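Local structure of NAD dependent epimerase/dehydratase family (5Y1F) at residues A[246-259]-A[294-308]. The protein probably oxidises L-threonine at its 3-hydroxyl group, binding NAD+ as a single-chain dehydrogenase of the epimerase/dehydratase family. Numbering follows the deposited sequence.
Sequences SLNYHSNYNLSSMS and SINDDDARKDWGWEP
Tyr253 lays its ring against Ala300 and Trp304. Beyond CB, CG stands anti to the carbonyl carbon (chi1 -84°), which turns the ring toward helix 298-304. Tyr253 CD1 rests 4.0 Å from Ala300 CB, a methyl small enough for close approach; Tyr253 CE1, also touching Trp304 NE1, lies 3.7 Å from Asp299 O. Across one face stands the edge of Trp304 in a T-shaped stack, the planes at 87° and NE1 over the ring centre; the opposite face takes Tyr249 CB. At the tip, Tyr253 OH donates to the anti lone pair of Asp303 OD2 at 2.6 Å and accepts from Tyr249 N. Asn248 N also donates to OD2, and Asn248 ND2 to Asp303 OD1 at 3.1 Å, both out of the carboxylate plane: aspartate suits three donors. A leucine here would probably leave Asp303 OD2 without its hydroxyl donor and Trp304 NE1 without an aromatic face. Leu255 CD1 fits over the Trp306 five-membered ring (CH-pi), leaving Trp306 NE1 to donate in plane to Ser256 O at 3.2 Å. Asp297 offers OD1 to Ser256 N and OD2 to Arg301 NE, a salt bridge. Helix 298-304 thus packs against strand 253-254, which extends the Rossmann-type sheet of this NAD-binding fold beside strand 178-187.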
loop_
_atom_site.group_PDB
_atom_site.type_symbol
_atom_site.label_atom_id
_atom_site.label_comp_id
_atom_site.label_asym_id
_atom_site.label_seq_id
_atom_site.Cartn_x
_atom_site.Cartn_y
_atom_site.Cartn_z
ATOM N N SER A 246 -7.223 16.799 -14.680
ATOM C CA SER A 246 -8.241 15.751 -14.787
ATOM C C SER A 246 -8.659 15.180 -13.417
ATOM O O SER A 246 -9.648 14.461 -13.315
ATOM C CB SER A 246 -7.767 14.619 -15.692
ATOM O OG SER A 246 -7.736 15.023 -17.051
ATOM N N LEU A 247 -7.916 15.502 -12.371
ATOM C CA LEU A 247 -8.177 14.903 -11.040
ATOM C C LEU A 247 -9.157 15.698 -10.233
ATOM O O LEU A 247 -8.958 16.869 -9.938
ATOM C CB LEU A 247 -6.852 14.771 -10.282
ATOM C CG LEU A 247 -5.757 13.976 -10.998
ATOM C CD1 LEU A 247 -4.501 13.917 -10.139
ATOM C CD2 LEU A 247 -6.220 12.590 -11.401
ATOM N N ASN A 248 -10.221 15.042 -9.811
ATOM C CA ASN A 248 -11.142 15.620 -8.871
ATOM C C ASN A 248 -10.838 15.322 -7.412
ATOM O O ASN A 248 -11.460 15.892 -6.512
ATOM C CB ASN A 248 -12.565 15.230 -9.227
ATOM C CG ASN A 248 -13.007 15.845 -10.532
ATOM O OD1 ASN A 248 -13.021 17.079 -10.638
ATOM N ND2 ASN A 248 -13.231 15.040 -11.559
ATOM N N TYR A 249 -9.933 14.375 -7.183
ATOM C CA TYR A 249 -9.446 14.020 -5.853
ATOM C C TYR A 249 -7.919 14.030 -5.935
ATOM O O TYR A 249 -7.357 13.993 -7.005
ATOM C CB TYR A 249 -10.007 12.657 -5.444
ATOM C CG TYR A 249 -11.497 12.709 -5.347
ATOM C CD1 TYR A 249 -12.293 12.483 -6.474
ATOM C CD2 TYR A 249 -12.135 13.097 -4.181
ATOM C CE1 TYR A 249 -13.655 12.683 -6.433
ATOM C CE2 TYR A 249 -13.506 13.295 -4.151
ATOM C CZ TYR A 249 -14.244 13.073 -5.286
ATOM O OH TYR A 249 -15.601 13.306 -5.186
ATOM N N HIS A 250 -7.272 14.082 -4.773
ATOM C CA HIS A 250 -5.828 14.250 -4.717
ATOM C C HIS A 250 -5.196 13.155 -3.881
ATOM O O HIS A 250 -4.679 12.184 -4.444
ATOM C CB HIS A 250 -5.470 15.680 -4.312
ATOM C CG HIS A 250 -5.905 16.651 -5.346
ATOM N ND1 HIS A 250 -7.178 17.161 -5.452
ATOM C CD2 HIS A 250 -5.285 16.929 -6.502
ATOM C CE1 HIS A 250 -7.251 17.850 -6.589
ATOM N NE2 HIS A 250 -6.138 17.683 -7.256
ATOM N N SER A 251 -5.338 13.221 -2.561
ATOM C CA SER A 251 -4.624 12.312 -1.652
ATOM C C SER A 251 -5.272 10.959 -1.434
ATOM O O SER A 251 -4.670 10.065 -0.838
ATOM C CB SER A 251 -4.518 12.934 -0.263
ATOM O OG SER A 251 -5.784 12.991 0.372
ATOM N N ASN A 252 -6.491 10.759 -1.908
ATOM C CA ASN A 252 -7.344 9.754 -1.329
ATOM C C ASN A 252 -8.317 9.046 -2.261
ATOM O O ASN A 252 -9.402 8.692 -1.847
ATOM C CB ASN A 252 -8.120 10.380 -0.178
ATOM C CG ASN A 252 -9.004 11.508 -0.612
ATOM O OD1 ASN A 252 -9.070 11.890 -1.796
ATOM N ND2 ASN A 252 -9.652 12.145 0.400
ATOM N N TYR A 253 -7.889 8.702 -3.456
ATOM C CA TYR A 253 -8.767 7.910 -4.326
ATOM C C TYR A 253 -9.117 6.576 -3.749
ATOM O O TYR A 253 -8.219 5.751 -3.513
ATOM C CB TYR A 253 -8.131 7.695 -5.682
ATOM C CG TYR A 253 -8.341 8.858 -6.658
ATOM C CD1 TYR A 253 -9.530 8.964 -7.398
ATOM C CD2 TYR A 253 -7.371 9.834 -6.848
ATOM C CE1 TYR A 253 -9.765 10.018 -8.250
ATOM C CE2 TYR A 253 -7.591 10.844 -7.757
ATOM C CZ TYR A 253 -8.799 10.970 -8.389
ATOM O OH TYR A 253 -8.992 12.039 -9.296
ATOM N N ASN A 254 -10.411 6.255 -3.691
ATOM C CA ASN A 254 -10.819 4.869 -3.544
ATOM C C ASN A 254 -10.323 4.060 -4.714
ATOM O O ASN A 254 -10.235 4.565 -5.843
ATOM C CB ASN A 254 -12.345 4.761 -3.518
ATOM C CG ASN A 254 -12.963 5.080 -2.183
ATOM O OD1 ASN A 254 -12.291 5.491 -1.215
ATOM N ND2 ASN A 254 -14.292 4.927 -2.102
ATOM N N LEU A 255 -10.029 2.785 -4.498
ATOM C CA LEU A 255 -9.486 1.906 -5.534
ATOM C C LEU A 255 -9.915 0.491 -5.249
ATOM O O LEU A 255 -9.715 -0.006 -4.134
ATOM C CB LEU A 255 -7.973 2.006 -5.593
ATOM C CG LEU A 255 -7.397 1.522 -6.935
ATOM C CD1 LEU A 255 -7.540 2.588 -8.014
ATOM C CD2 LEU A 255 -5.945 1.056 -6.800
ATOM N N SER A 256 -10.464 -0.182 -6.260
ATOM C CA SER A 256 -11.067 -1.484 -6.120
ATOM C C SER A 256 -10.539 -2.504 -7.116
ATOM O O SER A 256 -10.169 -2.178 -8.258
ATOM C CB SER A 256 -12.556 -1.367 -6.285
ATOM O OG SER A 256 -13.294 -2.550 -6.068
ATOM N N SER A 257 -10.570 -3.767 -6.699
ATOM C CA SER A 257 -10.431 -4.877 -7.612
ATOM C C SER A 257 -11.355 -6.011 -7.174
ATOM O O SER A 257 -12.360 -6.281 -7.867
ATOM C CB SER A 257 -8.995 -5.322 -7.730
ATOM O OG SER A 257 -8.953 -6.475 -8.576
ATOM N N MET A 258 -11.014 -6.707 -6.106
ATOM C CA MET A 258 -11.710 -7.933 -5.680
ATOM C C MET A 258 -12.255 -7.779 -4.277
ATOM O O MET A 258 -11.779 -6.947 -3.497
ATOM C CB MET A 258 -10.737 -9.115 -5.649
ATOM C CG MET A 258 -10.188 -9.517 -7.000
ATOM S SD MET A 258 -8.846 -10.706 -6.920
ATOM C CE MET A 258 -7.533 -9.594 -6.473
ATOM N N SER A 259 -13.212 -8.619 -3.931
ATOM C CA SER A 259 -13.711 -8.750 -2.578
ATOM C C SER A 259 -14.116 -10.191 -2.416
ATOM O O SER A 259 -14.844 -10.686 -3.303
ATOM C CB SER A 259 -14.935 -7.847 -2.425
ATOM O OG SER A 259 -14.565 -6.495 -2.304
ATOM N N SER A 294 -16.170 -3.965 0.504
ATOM C CA SER A 294 -15.910 -3.591 -0.872
ATOM C C SER A 294 -16.022 -2.081 -1.014
ATOM O O SER A 294 -16.582 -1.431 -0.142
ATOM C CB SER A 294 -16.895 -4.304 -1.809
ATOM O OG SER A 294 -18.206 -3.930 -1.535
ATOM N N ILE A 295 -15.503 -1.575 -2.127
ATOM C CA ILE A 295 -15.233 -0.161 -2.278
ATOM C C ILE A 295 -15.763 0.348 -3.617
ATOM O O ILE A 295 -15.457 -0.222 -4.646
ATOM C CB ILE A 295 -13.705 0.071 -2.276
ATOM C CG1 ILE A 295 -13.053 -0.374 -0.959
ATOM C CG2 ILE A 295 -13.350 1.510 -2.589
ATOM C CD1 ILE A 295 -13.604 0.364 0.240
ATOM N N ASN A 296 -16.417 1.511 -3.609
ATOM C CA ASN A 296 -16.838 2.181 -4.885
ATOM C C ASN A 296 -15.696 3.097 -5.318
ATOM O O ASN A 296 -15.493 4.169 -4.727
ATOM C CB ASN A 296 -18.137 2.965 -4.692
ATOM C CG ASN A 296 -18.747 3.417 -5.993
ATOM O OD1 ASN A 296 -20.022 3.565 -6.089
ATOM N ND2 ASN A 296 -17.956 3.578 -6.975
ATOM N N ASP A 297 -15.006 2.713 -6.389
ATOM C CA ASP A 297 -13.911 3.482 -6.955
ATOM C C ASP A 297 -14.267 4.150 -8.268
ATOM O O ASP A 297 -13.420 4.356 -9.111
ATOM C CB ASP A 297 -12.675 2.627 -7.109
ATOM C CG ASP A 297 -12.856 1.489 -8.086
ATOM O OD1 ASP A 297 -11.825 0.888 -8.484
ATOM O OD2 ASP A 297 -14.007 1.202 -8.461
ATOM N N ASP A 298 -15.529 4.542 -8.427
ATOM C CA ASP A 298 -15.930 5.194 -9.657
ATOM C C ASP A 298 -15.097 6.410 -9.995
ATOM O O ASP A 298 -14.803 6.650 -11.163
ATOM C CB ASP A 298 -17.395 5.610 -9.659
ATOM C CG ASP A 298 -17.867 6.044 -11.046
ATOM O OD1 ASP A 298 -17.757 5.249 -11.984
ATOM O OD2 ASP A 298 -18.154 7.235 -11.249
ATOM N N ASP A 299 -14.679 7.182 -9.003
ATOM C CA ASP A 299 -13.943 8.393 -9.317
ATOM C C ASP A 299 -12.600 8.098 -9.933
ATOM O O ASP A 299 -12.170 8.806 -10.845
ATOM C CB ASP A 299 -13.791 9.283 -8.091
ATOM C CG ASP A 299 -15.119 9.796 -7.646
ATOM O OD1 ASP A 299 -15.766 10.511 -8.438
ATOM O OD2 ASP A 299 -15.557 9.454 -6.529
ATOM N N ALA A 300 -11.900 7.054 -9.482
ATOM C CA ALA A 300 -10.646 6.646 -10.136
ATOM C C ALA A 300 -10.911 6.180 -11.583
ATOM O O ALA A 300 -10.125 6.437 -12.505
ATOM C CB ALA A 300 -9.960 5.541 -9.331
ATOM N N ARG A 301 -11.958 5.373 -11.731
ATOM C CA ARG A 301 -12.308 4.815 -13.069
ATOM C C ARG A 301 -12.667 5.946 -14.005
ATOM O O ARG A 301 -12.313 5.882 -15.210
ATOM C CB ARG A 301 -13.441 3.804 -12.915
ATOM C CG ARG A 301 -13.097 2.567 -12.099
ATOM C CD ARG A 301 -14.275 1.654 -11.936
ATOM N NE ARG A 301 -13.957 0.493 -11.119
ATOM C CZ ARG A 301 -13.586 -0.700 -11.560
ATOM N NH1 ARG A 301 -13.547 -0.986 -12.836
ATOM N NH2 ARG A 301 -13.197 -1.621 -10.666
ATOM N N LYS A 302 -13.334 6.972 -13.497
ATOM C CA LYS A 302 -13.808 8.109 -14.316
ATOM C C LYS A 302 -12.671 9.089 -14.606
ATOM O O LYS A 302 -12.423 9.469 -15.752
ATOM C CB LYS A 302 -14.925 8.817 -13.593
ATOM C CG LYS A 302 -15.525 9.934 -14.428
ATOM C CD LYS A 302 -16.552 10.673 -13.618
ATOM C CE LYS A 302 -17.361 11.593 -14.503
ATOM N NZ LYS A 302 -18.182 12.495 -13.671
ATOM N N ASP A 303 -11.919 9.497 -13.588
ATOM C CA ASP A 303 -10.993 10.622 -13.740
ATOM C C ASP A 303 -9.751 10.205 -14.452
ATOM O O ASP A 303 -9.230 10.995 -15.249
ATOM C CB ASP A 303 -10.545 11.133 -12.367
ATOM C CG ASP A 303 -11.617 11.887 -11.584
ATOM O OD1 ASP A 303 -12.764 12.046 -12.038
ATOM O OD2 ASP A 303 -11.308 12.318 -10.427
ATOM N N TRP A 304 -9.195 9.031 -14.175
ATOM C CA TRP A 304 -7.922 8.642 -14.729
ATOM C C TRP A 304 -7.879 7.242 -15.289
ATOM O O TRP A 304 -6.829 6.656 -15.499
ATOM C CB TRP A 304 -6.784 8.939 -13.744
ATOM C CG TRP A 304 -6.915 8.420 -12.334
ATOM C CD1 TRP A 304 -7.477 9.044 -11.287
ATOM C CD2 TRP A 304 -6.438 7.167 -11.840
ATOM N NE1 TRP A 304 -7.404 8.258 -10.156
ATOM C CE2 TRP A 304 -6.799 7.097 -10.488
ATOM C CE3 TRP A 304 -5.793 6.083 -12.421
ATOM C CZ2 TRP A 304 -6.412 6.042 -9.680
ATOM C CZ3 TRP A 304 -5.466 5.005 -11.623
ATOM C CH2 TRP A 304 -5.778 4.990 -10.272
ATOM N N GLY A 305 -9.046 6.696 -15.624
ATOM C CA GLY A 305 -9.074 5.501 -16.440
ATOM C C GLY A 305 -8.720 4.205 -15.748
ATOM O O GLY A 305 -8.367 3.224 -16.381
ATOM N N TRP A 306 -8.876 4.179 -14.429
ATOM C CA TRP A 306 -8.540 2.949 -13.691
ATOM C C TRP A 306 -9.418 1.777 -14.127
ATOM O O TRP A 306 -10.645 1.914 -14.206
ATOM C CB TRP A 306 -8.743 3.155 -12.197
ATOM C CG TRP A 306 -8.605 1.876 -11.412
ATOM C CD1 TRP A 306 -9.578 1.320 -10.612
ATOM C CD2 TRP A 306 -7.485 0.984 -11.380
ATOM N NE1 TRP A 306 -9.105 0.169 -10.080
ATOM C CE2 TRP A 306 -7.842 -0.078 -10.551
ATOM C CE3 TRP A 306 -6.229 0.968 -12.006
ATOM C CZ2 TRP A 306 -6.964 -1.158 -10.324
ATOM C CZ3 TRP A 306 -5.386 -0.114 -11.806
ATOM C CH2 TRP A 306 -5.761 -1.131 -10.968
ATOM N N GLU A 307 -8.792 0.621 -14.353
ATOM C CA GLU A 307 -9.479 -0.656 -14.473
ATOM C C GLU A 307 -8.514 -1.759 -13.995
ATOM O O GLU A 307 -7.375 -1.787 -14.476
ATOM C CB GLU A 307 -9.776 -0.886 -15.995
ATOM C CG GLU A 307 -10.924 -1.746 -16.358
ATOM C CD GLU A 307 -11.389 -1.558 -17.787
ATOM O OE1 GLU A 307 -11.026 -0.577 -18.476
ATOM O OE2 GLU A 307 -12.153 -2.421 -18.156
ATOM N N PRO A 308 -8.924 -2.615 -13.081
ATOM C CA PRO A 308 -8.062 -3.706 -12.685
ATOM C C PRO A 308 -7.974 -4.786 -13.755
ATOM O O PRO A 308 -8.917 -4.965 -14.532
ATOM C CB PRO A 308 -8.725 -4.242 -11.430
ATOM C CG PRO A 308 -10.184 -3.951 -11.644
ATOM C CD PRO A 308 -10.225 -2.658 -12.402
HETATM O O HOH W 1 -17.025 12.660 -7.319
HETATM O O HOH W 2 -12.207 6.513 -6.567
HETATM O O HOH W 3 -14.116 -3.546 -3.793
#